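Local coordinates for protein lipase (Rhizopus chinensis, PDB 6A0W) that probably hydrolyses ester bonds of lipids such as triacylglycerols, as a fungal class 3 lipase of the alpha/beta-hydrolase fold, at residues E43-A48 / L71-D76; T53-S58 / T169-G174; F93-D98 / T102-F107; D149-V154 / Y186-R191. One frame throughout, in Å; residues are numbered along the deposited sequence.

Interaction 1: E43-A48 / L71-D76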
loop_
_atom_site.group_PDB
_atom_site.type_symbol
_atom_site.label_atom_id
_atom_site.label_comp_id
_atom_site.label_asym_id
_atom_site.label_seq_id
_atom_site.Cartn_x
_atom_site.Cartn_y
_atom_site.Cartn_z
ATOM N N GLU A 43 10.863 7.784 7.010
ATOM C CA GLU A 43 10.692 7.559 5.589
ATOM C C GLU A 43 9.357 6.852 5.333
ATOM O O GLU A 43 8.612 7.222 4.419
ATOM C CB GLU A 43 11.887 6.769 5.051
ATOM C CG GLU A 43 11.585 6.041 3.765
ATOM C CD GLU A 43 12.780 5.272 3.287
ATOM O OE1 GLU A 43 12.888 4.069 3.624
ATOM O OE2 GLU A 43 13.577 5.891 2.569
ATOM N N LEU A 44 8.998 5.902 6.198
ATOM C CA LEU A 44 7.708 5.236 6.066
ATOM C C LEU A 44 6.587 6.248 6.271
ATOM O O LEU A 44 5.576 6.246 5.558
ATOM C CB LEU A 44 7.555 4.098 7.068
ATOM C CG LEU A 44 8.625 3.032 6.942
ATOM C CD1 LEU A 44 8.584 2.160 8.198
ATOM C CD2 LEU A 44 8.394 2.203 5.672
ATOM N N THR A 45 6.815 7.180 7.192
ATOM C CA THR A 45 5.817 8.176 7.529
ATOM C C THR A 45 5.595 9.053 6.313
ATOM O O THR A 45 4.465 9.485 6.042
ATOM C CB THR A 45 6.266 9.036 8.753
ATOM O OG1 THR A 45 6.334 8.201 9.910
ATOM C CG2 THR A 45 5.304 10.136 9.038
ATOM N N ASN A 46 6.687 9.432 5.665
ATOM C CA ASN A 46 6.597 10.427 4.588
ATOM C C ASN A 46 5.778 9.884 3.372
ATOM O O ASN A 46 4.875 10.550 2.855
ATOM C CB ASN A 46 7.995 10.915 4.219
ATOM C CG ASN A 46 8.531 11.996 5.200
ATOM O OD1 ASN A 46 9.035 13.022 4.764
ATOM N ND2 ASN A 46 8.349 11.804 6.522
ATOM N N TYR A 47 6.006 8.622 3.036
ATOM C CA TYR A 47 5.265 7.936 1.988
ATOM C C TYR A 47 3.846 7.530 2.397
ATOM O O TYR A 47 2.952 7.487 1.538
ATOM C CB TYR A 47 6.095 6.738 1.487
ATOM C CG TYR A 47 7.449 7.154 0.905
ATOM C CD1 TYR A 47 7.573 8.341 0.177
ATOM C CD2 TYR A 47 8.574 6.364 1.048
ATOM C CE1 TYR A 47 8.783 8.735 -0.358
ATOM C CE2 TYR A 47 9.789 6.736 0.496
ATOM C CZ TYR A 47 9.866 7.888 -0.250
ATOM O OH TYR A 47 11.063 8.329 -0.707
ATOM N N ALA A 48 3.612 7.312 3.693
ATOM C CA ALA A 48 2.259 7.207 4.218
ATOM C C ALA A 48 1.481 8.500 4.056
ATOM O O ALA A 48 0.269 8.509 3.777
ATOM C CB ALA A 48 2.254 6.775 5.674
ATOM N N LEU A 71 1.540 19.584 1.391
ATOM C CA LEU A 71 2.604 20.590 1.524
ATOM C C LEU A 71 3.560 20.251 2.647
ATOM O O LEU A 71 4.742 20.510 2.564
ATOM C CB LEU A 71 2.030 21.994 1.713
ATOM C CG LEU A 71 1.152 22.550 0.581
ATOM C CD1 LEU A 71 0.760 23.979 0.915
ATOM C CD2 LEU A 71 1.826 22.490 -0.775
ATOM N N LYS A 72 3.072 19.519 3.627
ATOM C CA LYS A 72 3.936 18.981 4.639
ATOM C C LYS A 72 4.951 17.995 4.067
ATOM O O LYS A 72 6.093 18.042 4.457
ATOM C CB LYS A 72 3.100 18.248 5.666
ATOM C CG LYS A 72 3.902 17.706 6.834
ATOM C CD LYS A 72 2.971 17.320 7.959
ATOM C CE LYS A 72 3.784 17.019 9.192
ATOM N NZ LYS A 72 2.862 17.071 10.355
ATOM N N TYR A 73 4.522 16.993 3.294
ATOM C CA TYR A 73 5.459 15.926 2.900
ATOM C C TYR A 73 6.130 16.155 1.527
ATOM O O TYR A 73 7.234 15.696 1.287
ATOM C CB TYR A 73 4.811 14.537 3.015
ATOM C CG TYR A 73 4.437 14.171 4.442
ATOM C CD1 TYR A 73 5.433 13.858 5.384
ATOM C CD2 TYR A 73 3.099 14.211 4.886
ATOM C CE1 TYR A 73 5.113 13.579 6.703
ATOM C CE2 TYR A 73 2.775 13.944 6.214
ATOM C CZ TYR A 73 3.787 13.651 7.116
ATOM O OH TYR A 73 3.499 13.365 8.426
ATOM N N VAL A 74 5.485 16.873 0.629
ATOM C CA VAL A 74 6.098 17.198 -0.654
ATOM C C VAL A 74 5.831 18.657 -1.006
ATOM O O VAL A 74 4.997 18.955 -1.877
ATOM C CB VAL A 74 5.578 16.329 -1.808
ATOM C CG1 VAL A 74 6.571 16.422 -2.956
ATOM C CG2 VAL A 74 5.382 14.882 -1.374
ATOM N N PRO A 75 6.512 19.571 -0.290
ATOM C CA PRO A 75 6.180 20.987 -0.419
ATOM C C PRO A 75 6.371 21.503 -1.832
ATOM O O PRO A 75 5.621 22.352 -2.260
ATOM C CB PRO A 75 7.140 21.683 0.558
ATOM C CG PRO A 75 7.972 20.610 1.185
ATOM C CD PRO A 75 7.273 19.300 0.940
ATOM N N ASP A 76 7.341 20.983 -2.574
ATOM C CA ASP A 76 7.569 21.454 -3.934
ATOM C C ASP A 76 6.883 20.552 -4.963
ATOM O O ASP A 76 7.132 20.671 -6.166
ATOM C CB ASP A 76 9.073 21.532 -4.213
ATOM C CG ASP A 76 9.674 20.179 -4.603
ATOM O OD1 ASP A 76 9.224 19.109 -4.101
ATOM O OD2 ASP A 76 10.630 20.191 -5.397
#

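Interaction 2: T53-S58 / T169-G174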
loop_
_atom_site.group_PDB
_atom_site.type_symbol
_atom_site.label_atom_id
_atom_site.label_comp_id
_atom_site.label_asym_id
_atom_site.label_seq_id
_atom_site.Cartn_x
_atom_site.Cartn_y
_atom_site.Cartn_z
ATOM N N THR A 53 -2.833 11.694 0.747
ATOM C CA THR A 53 -3.316 12.793 -0.069
ATOM C C THR A 53 -4.272 12.301 -1.163
ATOM O O THR A 53 -5.044 13.078 -1.701
ATOM C CB THR A 53 -2.177 13.555 -0.763
ATOM O OG1 THR A 53 -1.470 12.681 -1.655
ATOM C CG2 THR A 53 -1.224 14.144 0.277
ATOM N N ALA A 54 -4.270 11.007 -1.452
ATOM C CA ALA A 54 -5.083 10.532 -2.547
ATOM C C ALA A 54 -6.560 10.624 -2.218
ATOM O O ALA A 54 -7.406 10.540 -3.118
ATOM C CB ALA A 54 -4.722 9.110 -2.889
ATOM N N TYR A 55 -6.872 10.690 -0.920
ATOM C CA TYR A 55 -8.262 10.772 -0.491
ATOM C C TYR A 55 -8.753 12.192 -0.463
ATOM O O TYR A 55 -9.909 12.421 -0.121
ATOM C CB TYR A 55 -8.447 10.125 0.867
ATOM C CG TYR A 55 -8.166 8.662 0.905
ATOM C CD1 TYR A 55 -9.159 7.737 0.583
ATOM C CD2 TYR A 55 -6.940 8.173 1.323
ATOM C CE1 TYR A 55 -8.925 6.374 0.599
ATOM C CE2 TYR A 55 -6.726 6.791 1.430
ATOM C CZ TYR A 55 -7.706 5.904 1.052
ATOM O OH TYR A 55 -7.457 4.558 1.056
ATOM N N CYS A 56 -7.876 13.155 -0.731
ATOM C CA CYS A 56 -8.290 14.537 -0.817
ATOM C C CYS A 56 -8.930 14.857 -2.194
ATOM O O CYS A 56 -8.269 14.779 -3.228
ATOM C CB CYS A 56 -7.082 15.448 -0.576
ATOM S SG CYS A 56 -6.194 15.188 0.980
ATOM N N ARG A 57 -10.161 15.367 -2.185
ATOM C CA ARG A 57 -10.858 15.689 -3.420
ATOM C C ARG A 57 -10.168 16.842 -4.132
ATOM O O ARG A 57 -10.277 16.964 -5.346
ATOM C CB ARG A 57 -12.323 16.067 -3.188
ATOM C CG ARG A 57 -13.175 15.130 -2.340
ATOM C CD ARG A 57 -13.556 13.828 -3.010
ATOM N NE ARG A 57 -14.235 13.941 -4.300
ATOM C CZ ARG A 57 -14.366 12.914 -5.141
ATOM N NH1 ARG A 57 -13.915 11.703 -4.801
ATOM N NH2 ARG A 57 -14.907 13.087 -6.346
ATOM N N SER A 58 -9.549 17.743 -3.378
ATOM C CA SER A 58 -8.750 18.800 -3.997
ATOM C C SER A 58 -7.612 18.236 -4.861
ATOM O O SER A 58 -7.166 18.904 -5.786
ATOM C CB SER A 58 -8.156 19.737 -2.950
ATOM O OG SER A 58 -7.358 19.013 -2.020
ATOM N N THR A 169 3.111 4.374 -4.091
ATOM C CA THR A 169 2.558 4.307 -2.733
ATOM C C THR A 169 1.030 4.265 -2.716
ATOM O O THR A 169 0.377 4.726 -3.645
ATOM C CB THR A 169 3.121 5.449 -1.823
ATOM O OG1 THR A 169 2.699 5.228 -0.474
ATOM C CG2 THR A 169 2.619 6.811 -2.260
ATOM N N GLY A 170 0.474 3.528 -1.759
ATOM C CA GLY A 170 -0.954 3.531 -1.530
ATOM C C GLY A 170 -1.335 2.991 -0.171
ATOM O O GLY A 170 -0.597 2.174 0.400
ATOM N N HIS A 171 -2.513 3.420 0.286
ATOM C CA HIS A 171 -3.193 2.908 1.485
ATOM C C HIS A 171 -4.238 1.916 1.041
ATOM O O HIS A 171 -4.839 2.079 -0.029
ATOM C CB HIS A 171 -3.815 4.093 2.251
ATOM C CG HIS A 171 -4.711 3.700 3.382
ATOM N ND1 HIS A 171 -6.061 3.969 3.377
ATOM C CD2 HIS A 171 -4.439 3.161 4.597
ATOM C CE1 HIS A 171 -6.586 3.570 4.524
ATOM N NE2 HIS A 171 -5.636 3.001 5.247
ATOM N N SER A 172 -4.454 0.868 1.825
ATOM C CA SER A 172 -5.664 0.080 1.660
ATOM C C SER A 172 -5.701 -0.522 0.244
ATOM O O SER A 172 -4.674 -1.002 -0.239
ATOM C CB SER A 172 -6.906 0.943 1.927
ATOM O OG SER A 172 -8.101 0.166 2.062
ATOM N N LEU A 173 -6.866 -0.566 -0.401
ATOM C CA LEU A 173 -6.953 -1.137 -1.768
ATOM C C LEU A 173 -6.013 -0.399 -2.694
ATOM O O LEU A 173 -5.534 -0.944 -3.678
ATOM C CB LEU A 173 -8.394 -1.139 -2.298
ATOM C CG LEU A 173 -9.198 -2.383 -1.981
ATOM C CD1 LEU A 173 -9.312 -2.647 -0.480
ATOM C CD2 LEU A 173 -10.570 -2.273 -2.647
ATOM N N GLY A 174 -5.674 0.827 -2.346
ATOM C CA GLY A 174 -4.689 1.566 -3.118
ATOM C C GLY A 174 -3.304 0.946 -3.056
ATOM O O GLY A 174 -2.474 1.127 -3.970
HETATM O O HOH W 1 -7.834 2.781 -0.889
#

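Interaction 3: F93-D98 / T102-F107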
loop_
_atom_site.group_PDB
_atom_site.type_symbol
_atom_site.label_atom_id
_atom_site.label_comp_id
_atom_site.label_asym_id
_atom_site.label_seq_id
_atom_site.Cartn_x
_atom_site.Cartn_y
_atom_site.Cartn_z
ATOM N N PHE A 93 -2.733 9.463 -8.904
ATOM C CA PHE A 93 -2.026 10.571 -9.461
ATOM C C PHE A 93 -0.556 10.257 -9.661
ATOM O O PHE A 93 -0.023 9.336 -9.055
ATOM C CB PHE A 93 -2.200 11.824 -8.596
ATOM C CG PHE A 93 -1.607 11.734 -7.213
ATOM C CD1 PHE A 93 -0.277 12.074 -6.995
ATOM C CD2 PHE A 93 -2.428 11.592 -6.108
ATOM C CE1 PHE A 93 0.253 12.047 -5.714
ATOM C CE2 PHE A 93 -1.915 11.599 -4.815
ATOM C CZ PHE A 93 -0.570 11.853 -4.616
ATOM N N ILE A 94 0.099 11.110 -10.452
ATOM C CA ILE A 94 1.518 11.108 -10.615
ATOM C C ILE A 94 1.904 12.508 -10.181
ATOM O O ILE A 94 1.334 13.490 -10.658
ATOM C CB ILE A 94 1.928 10.989 -12.107
ATOM C CG1 ILE A 94 1.349 9.736 -12.769
ATOM C CG2 ILE A 94 3.429 11.110 -12.259
ATOM C CD1 ILE A 94 1.620 8.495 -12.005
ATOM N N LEU A 95 2.991 12.583 -9.438
ATOM C CA LEU A 95 3.493 13.807 -8.862
ATOM C C LEU A 95 5.014 13.772 -8.958
ATOM O O LEU A 95 5.647 12.743 -8.725
ATOM C CB LEU A 95 3.077 13.871 -7.389
ATOM C CG LEU A 95 3.550 15.078 -6.577
ATOM C CD1 LEU A 95 2.508 16.179 -6.742
ATOM C CD2 LEU A 95 3.659 14.655 -5.113
ATOM N N ARG A 96 5.614 14.920 -9.240
ATOM C CA ARG A 96 7.049 15.018 -9.259
ATOM C C ARG A 96 7.525 16.046 -8.226
ATOM O O ARG A 96 6.973 17.162 -8.128
ATOM C CB ARG A 96 7.538 15.410 -10.656
ATOM C CG ARG A 96 9.036 15.242 -10.801
ATOM C CD ARG A 96 9.550 15.647 -12.184
ATOM N NE ARG A 96 9.720 17.079 -12.243
ATOM C CZ ARG A 96 8.871 17.945 -12.797
ATOM N NH1 ARG A 96 7.885 17.552 -13.587
ATOM N NH2 ARG A 96 9.073 19.239 -12.597
ATOM N N SER A 97 8.567 15.654 -7.500
ATOM C CA SER A 97 9.352 16.537 -6.648
ATOM C C SER A 97 10.758 16.630 -7.232
ATOM O O SER A 97 11.543 15.666 -7.173
ATOM C CB SER A 97 9.435 15.942 -5.217
ATOM O OG SER A 97 10.301 16.711 -4.376
ATOM N N ASP A 98 11.154 17.823 -7.608
ATOM C CA ASP A 98 12.489 18.030 -8.076
ATOM C C ASP A 98 13.418 18.056 -6.895
ATOM O O ASP A 98 14.489 17.545 -6.954
ATOM C CB ASP A 98 12.596 19.301 -8.881
ATOM C CG ASP A 98 11.894 19.189 -10.182
ATOM O OD1 ASP A 98 11.991 18.158 -10.812
ATOM O OD2 ASP A 98 11.222 20.118 -10.560
ATOM N N THR A 102 12.173 12.689 -7.088
ATOM C CA THR A 102 11.279 11.520 -7.008
ATOM C C THR A 102 10.067 11.706 -7.920
ATOM O O THR A 102 9.567 12.820 -8.018
ATOM C CB THR A 102 10.786 11.324 -5.563
ATOM O OG1 THR A 102 11.864 11.100 -4.668
ATOM C CG2 THR A 102 9.792 10.201 -5.391
ATOM N N ILE A 103 9.678 10.655 -8.593
ATOM C CA ILE A 103 8.402 10.635 -9.345
ATOM C C ILE A 103 7.470 9.758 -8.512
ATOM O O ILE A 103 7.794 8.597 -8.305
ATOM C CB ILE A 103 8.575 10.075 -10.763
ATOM C CG1 ILE A 103 9.531 10.927 -11.597
ATOM C CG2 ILE A 103 7.225 9.927 -11.421
ATOM C CD1 ILE A 103 10.178 10.190 -12.723
ATOM N N TYR A 104 6.384 10.300 -8.039
ATOM C CA TYR A 104 5.459 9.523 -7.190
ATOM C C TYR A 104 4.285 9.011 -8.018
ATOM O O TYR A 104 3.744 9.748 -8.799
ATOM C CB TYR A 104 4.876 10.404 -6.088
ATOM C CG TYR A 104 5.838 10.939 -5.062
ATOM C CD1 TYR A 104 6.480 12.144 -5.241
ATOM C CD2 TYR A 104 6.076 10.250 -3.892
ATOM C CE1 TYR A 104 7.339 12.646 -4.288
ATOM C CE2 TYR A 104 6.940 10.729 -2.931
ATOM C CZ TYR A 104 7.566 11.939 -3.128
ATOM O OH TYR A 104 8.419 12.409 -2.183
ATOM N N VAL A 105 3.960 7.766 -7.832
ATOM C CA VAL A 105 2.763 7.141 -8.435
ATOM C C VAL A 105 1.912 6.769 -7.227
ATOM O O VAL A 105 2.350 5.939 -6.480
ATOM C CB VAL A 105 3.107 5.917 -9.296
ATOM C CG1 VAL A 105 1.861 5.340 -9.918
ATOM C CG2 VAL A 105 4.121 6.261 -10.367
ATOM N N THR A 106 0.775 7.385 -7.045
ATOM C CA THR A 106 -0.044 7.142 -5.835
ATOM C C THR A 106 -1.443 6.645 -6.204
ATOM O O THR A 106 -2.019 7.201 -7.115
ATOM C CB THR A 106 -0.131 8.428 -5.002
ATOM O OG1 THR A 106 1.172 8.930 -4.745
ATOM C CG2 THR A 106 -0.870 8.236 -3.703
ATOM N N PHE A 107 -1.968 5.681 -5.473
ATOM C CA PHE A 107 -3.323 5.152 -5.750
ATOM C C PHE A 107 -4.171 5.048 -4.481
ATOM O O PHE A 107 -3.667 5.010 -3.373
ATOM C CB PHE A 107 -3.261 3.728 -6.297
ATOM C CG PHE A 107 -2.450 3.534 -7.547
ATOM C CD1 PHE A 107 -1.097 3.258 -7.481
ATOM C CD2 PHE A 107 -3.041 3.610 -8.790
ATOM C CE1 PHE A 107 -0.354 3.063 -8.629
ATOM C CE2 PHE A 107 -2.296 3.420 -9.936
ATOM C CZ PHE A 107 -0.958 3.142 -9.851
#

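Interaction 4: D149-V154 / Y186-R191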
loop_
_atom_site.group_PDB
_atom_site.type_symbol
_atom_site.label_atom_id
_atom_site.label_comp_id
_atom_site.label_asym_id
_atom_site.label_seq_id
_atom_site.Cartn_x
_atom_site.Cartn_y
_atom_site.Cartn_z
ATOM N N ASP A 149 -4.013 5.099 -17.955
ATOM C CA ASP A 149 -3.915 6.497 -17.555
ATOM C C ASP A 149 -2.510 6.820 -17.060
ATOM O O ASP A 149 -2.037 7.939 -17.230
ATOM C CB ASP A 149 -4.934 6.791 -16.433
ATOM C CG ASP A 149 -6.347 6.449 -16.826
ATOM O OD1 ASP A 149 -6.638 6.687 -18.016
ATOM O OD2 ASP A 149 -7.141 5.969 -15.969
ATOM N N TYR A 150 -1.917 5.952 -16.242
ATOM C CA TYR A 150 -0.681 6.384 -15.557
ATOM C C TYR A 150 0.646 5.962 -16.218
ATOM O O TYR A 150 1.635 6.661 -16.060
ATOM C CB TYR A 150 -0.688 5.977 -14.061
ATOM C CG TYR A 150 -0.042 4.669 -13.804
ATOM C CD1 TYR A 150 1.315 4.586 -13.584
ATOM C CD2 TYR A 150 -0.758 3.505 -13.864
ATOM C CE1 TYR A 150 1.933 3.367 -13.449
ATOM C CE2 TYR A 150 -0.137 2.282 -13.702
ATOM C CZ TYR A 150 1.210 2.217 -13.510
ATOM O OH TYR A 150 1.847 0.975 -13.403
ATOM N N PHE A 151 0.688 4.769 -16.808
ATOM C CA PHE A 151 1.923 4.188 -17.309
ATOM C C PHE A 151 2.664 5.094 -18.293
ATOM O O PHE A 151 3.855 5.363 -18.086
ATOM C CB PHE A 151 1.642 2.821 -17.932
ATOM C CG PHE A 151 2.878 1.969 -18.091
ATOM C CD1 PHE A 151 3.309 1.163 -17.063
ATOM C CD2 PHE A 151 3.630 2.019 -19.250
ATOM C CE1 PHE A 151 4.491 0.480 -17.145
ATOM C CE2 PHE A 151 4.822 1.329 -19.352
ATOM C CZ PHE A 151 5.244 0.549 -18.300
ATOM N N PRO A 152 1.955 5.675 -19.294
ATOM C CA PRO A 152 2.679 6.538 -20.270
ATOM C C PRO A 152 3.275 7.745 -19.606
ATOM O O PRO A 152 4.320 8.225 -20.014
ATOM C CB PRO A 152 1.597 7.001 -21.257
ATOM C CG PRO A 152 0.348 6.241 -20.881
ATOM C CD PRO A 152 0.630 5.264 -19.796
ATOM N N VAL A 153 2.568 8.265 -18.608
ATOM C CA VAL A 153 3.014 9.447 -17.892
ATOM C C VAL A 153 4.263 9.159 -17.061
ATOM O O VAL A 153 5.177 9.976 -17.052
ATOM C CB VAL A 153 1.901 9.979 -16.968
ATOM C CG1 VAL A 153 2.353 11.263 -16.291
ATOM C CG2 VAL A 153 0.635 10.229 -17.787
ATOM N N VAL A 154 4.372 7.973 -16.456
ATOM C CA VAL A 154 5.625 7.673 -15.695
ATOM C C VAL A 154 6.839 7.562 -16.663
ATOM O O VAL A 154 7.933 8.143 -16.436
ATOM C CB VAL A 154 5.484 6.357 -14.903
ATOM C CG1 VAL A 154 6.818 5.951 -14.306
ATOM C CG2 VAL A 154 4.449 6.518 -13.809
ATOM N N TYR A 186 8.305 -2.741 -13.307
ATOM C CA TYR A 186 9.476 -3.608 -13.394
ATOM C C TYR A 186 9.443 -4.406 -14.722
ATOM O O TYR A 186 10.491 -4.661 -15.310
ATOM C CB TYR A 186 9.548 -4.552 -12.190
ATOM C CG TYR A 186 10.587 -5.664 -12.283
ATOM C CD1 TYR A 186 11.943 -5.424 -12.071
ATOM C CD2 TYR A 186 10.184 -6.967 -12.486
ATOM C CE1 TYR A 186 12.888 -6.454 -12.179
ATOM C CE2 TYR A 186 11.098 -8.014 -12.546
ATOM C CZ TYR A 186 12.424 -7.754 -12.377
ATOM O OH TYR A 186 13.226 -8.847 -12.453
ATOM N N GLN A 187 8.271 -4.919 -15.083
ATOM C CA GLN A 187 8.155 -5.803 -16.246
ATOM C C GLN A 187 8.361 -5.021 -17.527
ATOM O O GLN A 187 9.118 -5.449 -18.354
ATOM C CB GLN A 187 6.829 -6.549 -16.267
ATOM C CG GLN A 187 6.689 -7.625 -15.204
ATOM C CD GLN A 187 5.283 -7.788 -14.696
ATOM O OE1 GLN A 187 4.359 -7.204 -15.248
ATOM N NE2 GLN A 187 5.089 -8.630 -13.660
ATOM N N ARG A 188 7.867 -3.793 -17.628
ATOM C CA ARG A 188 7.743 -3.162 -18.928
ATOM C C ARG A 188 8.478 -1.887 -19.075
ATOM O O ARG A 188 8.576 -1.362 -20.175
ATOM C CB ARG A 188 6.281 -2.943 -19.238
ATOM C CG ARG A 188 5.510 -4.241 -19.342
ATOM C CD ARG A 188 4.162 -4.021 -20.025
ATOM N NE ARG A 188 3.265 -3.173 -19.242
ATOM C CZ ARG A 188 2.695 -2.067 -19.685
ATOM N NH1 ARG A 188 1.858 -1.403 -18.895
ATOM N NH2 ARG A 188 2.836 -1.709 -20.966
ATOM N N GLU A 189 9.028 -1.363 -17.988
ATOM C CA GLU A 189 9.820 -0.148 -18.098
ATOM C C GLU A 189 11.238 -0.509 -17.701
ATOM O O GLU A 189 11.570 -0.651 -16.523
ATOM C CB GLU A 189 9.232 0.925 -17.190
ATOM C CG GLU A 189 10.101 2.124 -16.935
ATOM C CD GLU A 189 10.557 2.807 -18.219
ATOM O OE1 GLU A 189 9.856 3.739 -18.674
ATOM O OE2 GLU A 189 11.669 2.488 -18.699
ATOM N N LYS A 190 12.078 -0.695 -18.705
ATOM C CA LYS A 190 13.368 -1.335 -18.475
ATOM C C LYS A 190 14.331 -0.357 -17.815
ATOM O O LYS A 190 15.349 -0.766 -17.312
ATOM C CB LYS A 190 13.960 -1.864 -19.786
ATOM C CG LYS A 190 14.085 -0.773 -20.849
ATOM C CD LYS A 190 15.408 -0.783 -21.605
ATOM C CE LYS A 190 15.673 0.574 -22.242
ATOM N NZ LYS A 190 14.853 0.750 -23.473
ATOM N N ARG A 191 14.072 0.944 -17.862
ATOM C CA ARG A 191 14.902 1.865 -17.123
ATOM C C ARG A 191 14.761 1.777 -15.587
ATOM O O ARG A 191 15.533 2.403 -14.860
ATOM C CB ARG A 191 14.625 3.270 -17.597
ATOM C CG ARG A 191 14.984 3.446 -19.081
ATOM C CD ARG A 191 14.486 4.793 -19.567
ATOM N NE ARG A 191 13.024 4.864 -19.557
ATOM C CZ ARG A 191 12.319 5.918 -19.947
ATOM N NH1 ARG A 191 12.938 7.037 -20.310
ATOM N NH2 ARG A 191 10.993 5.884 -19.856
#

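Interaction 1: E43-A48 / L71-D76
Where N46 on the helical segment 43-48 faces Y73 in the last turn of helix 68-73, the two backbones come to 5.9 Å between N46 CA and Y73 CA. The side chain that fills the contact is the phenol of Y73, whose CA–CB bond points at the other helix. Its CD1 rests 3.6 Å from N46 CG, and the amide plane stands 70° from the ring plane, with OD1 lying at the ring's edge. No hydrogen bond links the two segments; the contact is van der Waals, the amide side chain crossing the tyrosine at about a right angle. N46 is brought there by a CG anti to its carbonyl carbon (chi1 -81°), which swings the amide back beside the backbone N.

Further out, the methyl of T45 meets the phenol oxygen, CG2 lying 3.7 Å from Y73 OH. Threonine suits the place because its two branches divide the work: OG1 turns back to bond the carbonyl of I41 one helical turn earlier, and the methyl faces the tyrosine. The carbonyl T45 O lies over one face of the Y73 ring toward its rim, and K72 CG of the same helix covers the opposite face. The ring also touches I290. Amphipathic residues fit this partly exposed seam, a helix-to-helix surface contact outside the central sheet of the alpha/beta-hydrolase fold.

Interaction 2: T53-S58 / T169-G174
Hydrogen bonding dominates the meeting of Y55 with H171. The phenol oxygen reaches the imidazole, Y55 OH to H171 ND1 being 2.8 Å, in a fairly straight bond (159°) whose proton could sit on either partner. The oxygen comes to the edge of the histidine ring, near its plane. Because H171 NE2 is bonded to the carbonyl of H284, both imidazole nitrogens have partners, which should fix the rotation of the ring. A water extends the link: it lies 2.7 Å from Y55 OH and donates to the backbone carbonyl H171 O at 3.2 Å, so side chain and main chain of the same histidine are tied to one tyrosine.

Aromatic contact is secondary. The rings of Y55 and H171 meet rim to rim with planes at 71°, neither over the face of the other. H171 reaches this position with CG anti to the backbone N. Tyrosine suits the site by carrying a hydroxyl at the end of a long rigid ring, which bridges from the type I turn of T53 to C56 to the sheet.

Van der Waals contact completes the set, with S172 CB lying 3.8 Å from Y55 OH, while the serine OG bonds H284 NE2. The turn itself is tethered by the disulfide C56–C295. The sequence G170-H171-S172-L173-G174 between strand 165-171 and helix 173-188, with S172 at phi 61°, matches the strained GxSxG nucleophile elbow of alpha/beta-hydrolases, in which S172 is probably the nucleophile of a triad with H284 and D231.

Interaction 3: F93-D98 / T102-F107
F93 packs beside T106 across a pair of antiparallel strands, and its path from CB outward shows how. CB leaves the backbone on the face shared with L95, S97, Y104, T102 and T106; at chi1 65° CG sits between the backbone N and the carbonyl carbon, and this rotamer lays the ring against the neighbouring strand. CD1 and CD2 pass T106 CB at the longer distances, CE2 meets the methyl CG2, and CE1 and CZ come to OG1, CE1 at 3.4 Å. The whole makes a CH-pi contact, T106 CB lying 3.6 Å from the centroid of the F93 ring and over its face. T106 OG1 is buried without a polar partner in the model.

On the same face L95 CD2 touches Y104 CD1 at 3.8 Å. The other face carries I94, whose CD1 packs on V105 CG2 at 3.7 Å, branched residues suited to the helix 137-160 lying over them. R96 there bends at chi3 to grip D98 side-on, NE to OD1 at 2.9 Å.

Six main-chain bonds join the strands, paired at F93–T106, L95–Y104 and S97–T102; the T106 N to F93 O bond runs 2.9 Å. With only a short connection between them, strands 90-97 and 102-108 form a beta hairpin within the mixed central sheet of this alpha/beta-hydrolase, where strand 102-108 pairs in parallel with strand 165-171.

Interaction 4: D149-V154 / Y186-R191
Two torsions bring F151 and R188 face to face. In F151, CG stands anti to the backbone N (chi1 -162°), sending the ring out from helix 137-160; in R188 the chain bends at chi3 (-65°), folding the guanidinium back over that ring. The two flat groups stack with planes 21° apart, and R188 CZ lies 3.9 Å from the centroid of the F151 ring, almost directly above it. NH1 comes closest, R188 NH1 to F151 CD1 being 3.5 Å. This is a cation-pi contact: a phenylalanine face offers negative electrostatic potential to a charged, flat group. R188 NE also forms a salt bridge with D184, one turn back, which steadies the guanidinium.

E189, the first residue beyond the helix, adds its CB at 4.2 Å from F151 CZ. Its carboxylate turns to R191, held side-on by NE and NH2, the latter 2.7 Å from E189 OE1; OE2 also takes the backbone N of R191, so the carboxylate binds both side chain and backbone of R191 just beyond the helix.

The contact joins the end of helix 173-188 to the middle of helix 137-160. F151 also touches D184 and L185, while neighbouring Y150 and V153 reach strand 78-85.

Overall arrangement
Interactions 2 and 3 are buried in the fold, interaction 1 lies on the surface, and interaction 4 pairs two buried residues with an exposed arginine. The sheet connects them: strand 102-108 of interaction 3 neighbours strand 165-171 of interaction 2, where T169 bonds to V105 and F107. Helices flank it on either side. Interaction 1 uses helices 38-53 and 68-73, with Y47 touching Y104 and D76 bonding S97; interaction 4 uses helices 137-160 and 173-188, V154 packing on V105 and I94. Chemistry follows place: main-chain hydrogen bonds in the sheet, a buried tyrosine–histidine bond near the presumed active site and, on the flanking helices, uncharged amide–ring packing and a cation-pi stack.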